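Local coordinates for ArtJ (Geobacillus stearothermophilus, PDB 2PVU), which binds the basic amino acids arginine, lysine and histidine, probably delivering them to its cognate ABC transporter, at residues I108-E113 with Y118-P123. Numbering follows the deposited sequence.
With LYS (lysine), chain E; SO4 (sulfate ion), chain D.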
# COMPACT_ATOMS: atom_id res chain seq x y z
N ILE A 108 1.81 2.52 -1.77
CA ILE A 108 1.75 2.66 -3.27
C ILE A 108 2.94 2.10 -4.00
O ILE A 108 4.05 2.62 -3.87
CB ILE A 108 1.63 4.16 -3.69
CG1 ILE A 108 0.48 4.81 -2.92
CG2 ILE A 108 1.40 4.23 -5.28
CD1 ILE A 108 0.54 6.40 -2.92
N THR A 109 2.69 1.09 -4.82
CA THR A 109 3.75 0.49 -5.63
C THR A 109 4.21 1.46 -6.71
O THR A 109 3.40 2.06 -7.42
CB THR A 109 3.28 -0.82 -6.26
OG1 THR A 109 2.90 -1.74 -5.22
CG2 THR A 109 4.37 -1.46 -7.13
N ILE A 110 5.52 1.62 -6.80
CA ILE A 110 6.10 2.38 -7.92
C ILE A 110 5.93 1.55 -9.20
O ILE A 110 6.38 0.40 -9.24
CB ILE A 110 7.64 2.56 -7.69
CG1 ILE A 110 7.91 3.32 -6.40
CG2 ILE A 110 8.31 3.24 -8.93
CD1 ILE A 110 9.38 3.27 -5.89
N THR A 111 5.32 2.10 -10.26
CA THR A 111 5.21 1.35 -11.54
C THR A 111 5.49 2.26 -12.71
O THR A 111 5.34 3.48 -12.61
CB THR A 111 3.82 0.71 -11.80
OG1 THR A 111 2.84 1.75 -11.97
CG2 THR A 111 3.42 -0.20 -10.64
N ASP A 112 5.89 1.66 -13.84
CA ASP A 112 6.23 2.48 -15.00
C ASP A 112 5.04 3.27 -15.48
O ASP A 112 5.16 4.44 -15.88
CB ASP A 112 6.77 1.60 -16.12
CG ASP A 112 8.24 1.23 -15.91
OD1 ASP A 112 8.90 1.83 -15.02
OD2 ASP A 112 8.75 0.37 -16.67
N GLU A 113 3.88 2.64 -15.46
CA GLU A 113 2.68 3.31 -15.92
C GLU A 113 2.33 4.50 -15.03
O GLU A 113 1.98 5.54 -15.53
CB GLU A 113 1.49 2.36 -15.95
CG GLU A 113 0.30 3.01 -16.66
CD GLU A 113 -0.98 2.72 -15.94
OE1 GLU A 113 -1.77 1.94 -16.54
OE2 GLU A 113 -1.19 3.23 -14.80
N TYR A 118 2.83 10.60 -12.51
CA TYR A 118 3.25 11.06 -11.16
C TYR A 118 4.75 10.87 -11.00
O TYR A 118 5.38 10.19 -11.82
CB TYR A 118 2.54 10.25 -10.06
CG TYR A 118 1.06 10.14 -10.27
CD1 TYR A 118 0.20 11.20 -9.94
CD2 TYR A 118 0.51 8.99 -10.80
CE1 TYR A 118 -1.20 11.10 -10.14
CE2 TYR A 118 -0.88 8.88 -11.02
CZ TYR A 118 -1.72 9.93 -10.69
OH TYR A 118 -3.08 9.77 -10.91
N ASP A 119 5.31 11.49 -9.98
CA ASP A 119 6.71 11.24 -9.57
C ASP A 119 6.69 10.44 -8.29
O ASP A 119 5.73 10.56 -7.50
CB ASP A 119 7.43 12.56 -9.33
CG ASP A 119 7.86 13.24 -10.60
OD1 ASP A 119 7.90 12.60 -11.68
OD2 ASP A 119 8.19 14.42 -10.52
N PHE A 120 7.72 9.63 -8.06
CA PHE A 120 7.87 8.85 -6.82
C PHE A 120 9.15 9.16 -6.11
O PHE A 120 10.17 9.50 -6.76
CB PHE A 120 7.87 7.33 -7.12
CG PHE A 120 6.50 6.78 -7.55
CD1 PHE A 120 5.59 6.39 -6.59
CD2 PHE A 120 6.14 6.71 -8.88
CE1 PHE A 120 4.32 5.86 -6.94
CE2 PHE A 120 4.86 6.19 -9.24
CZ PHE A 120 3.96 5.79 -8.28
N SER A 121 9.12 9.02 -4.78
CA SER A 121 10.34 8.99 -3.98
C SER A 121 11.15 7.72 -4.31
O SER A 121 10.64 6.80 -5.01
CB SER A 121 9.98 9.00 -2.47
OG SER A 121 9.47 7.72 -2.04
N ASP A 122 12.40 7.67 -3.83
CA ASP A 122 13.14 6.40 -3.76
C ASP A 122 12.31 5.37 -2.99
O ASP A 122 11.49 5.73 -2.14
CB ASP A 122 14.49 6.60 -3.06
CG ASP A 122 15.38 7.56 -3.81
OD1 ASP A 122 15.46 7.45 -5.06
OD2 ASP A 122 16.04 8.39 -3.16
N PRO A 123 12.52 4.08 -3.26
CA PRO A 123 11.65 3.09 -2.58
C PRO A 123 11.86 3.05 -1.08
O PRO A 123 12.97 3.27 -0.60
CB PRO A 123 12.05 1.75 -3.18
CG PRO A 123 13.19 1.97 -4.08
CD PRO A 123 13.47 3.46 -4.22
N LYS E . 0.61 -1.64 -3.49
CA LYS E . -0.62 -1.84 -4.32
C LYS E . -0.73 -0.70 -5.35
O LYS E . -1.58 -0.73 -6.22
CB LYS E . -1.87 -1.84 -3.44
CG LYS E . -2.02 -0.52 -2.65
CD LYS E . -3.47 -0.31 -2.17
CE LYS E . -3.49 0.66 -1.00
NZ LYS E . -4.94 1.05 -0.61
OXT LYS E . 0.03 0.29 -5.30
S SO4 D . 3.13 -1.26 -15.36
O1 SO4 D . 1.75 -1.17 -14.86
O2 SO4 D . 3.09 -1.78 -16.74
O3 SO4 D . 3.94 -2.19 -14.57
O4 SO4 D . 3.75 0.05 -15.37
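Thr-109 OG1 is gripped twice, by the alpha-amino N of the bound lysine at 2.9 Å and by Glu-224 OE1, while Thr-109 O lies 3.9 Å from Phe-120 CZ, on the other segment. With the hydroxyl beside its own backbone N (chi1 -60°), Thr-109 turns two polar groups to the ligand: Thr-109 N also donates to lysine OXT at 2.8 Å, N-H...O angle 169°. Arg-114 binds both Thr-109 O and the ligand.

Behind this polar edge the contact is apolar. Ile-110 CA sits over the centre of the Phe-120 ring, 4.0 Å from its centroid and 10° off the normal, a CH-pi contact. Ile-110 CG1 and CG2 lie on the same side of the ring, displaced toward its rim, CG1 nearest Phe-120 CD1 and CG, CG2 nearest Phe-120 CD2; Ile-110 CD1 continues to Pro-123 CB at 4.1 Å. Ile-108 CG2 instead meets the ring edge in plane, 3.7 Å from Phe-120 CE1. Strand 224-231 bridges the segments, with backbone bonds to Ile-108, Ile-110, Asp-119 and Ser-121.

Thus Thr-109 serves the ligand's alpha-amino and carboxylate groups, while Ile-108 and Ile-110 give hydrocarbon to Phe-120: the segments meet by van der Waals and CH-pi packing, and polar ties run to lysine, Arg-114, Glu-224 and strand 224-231.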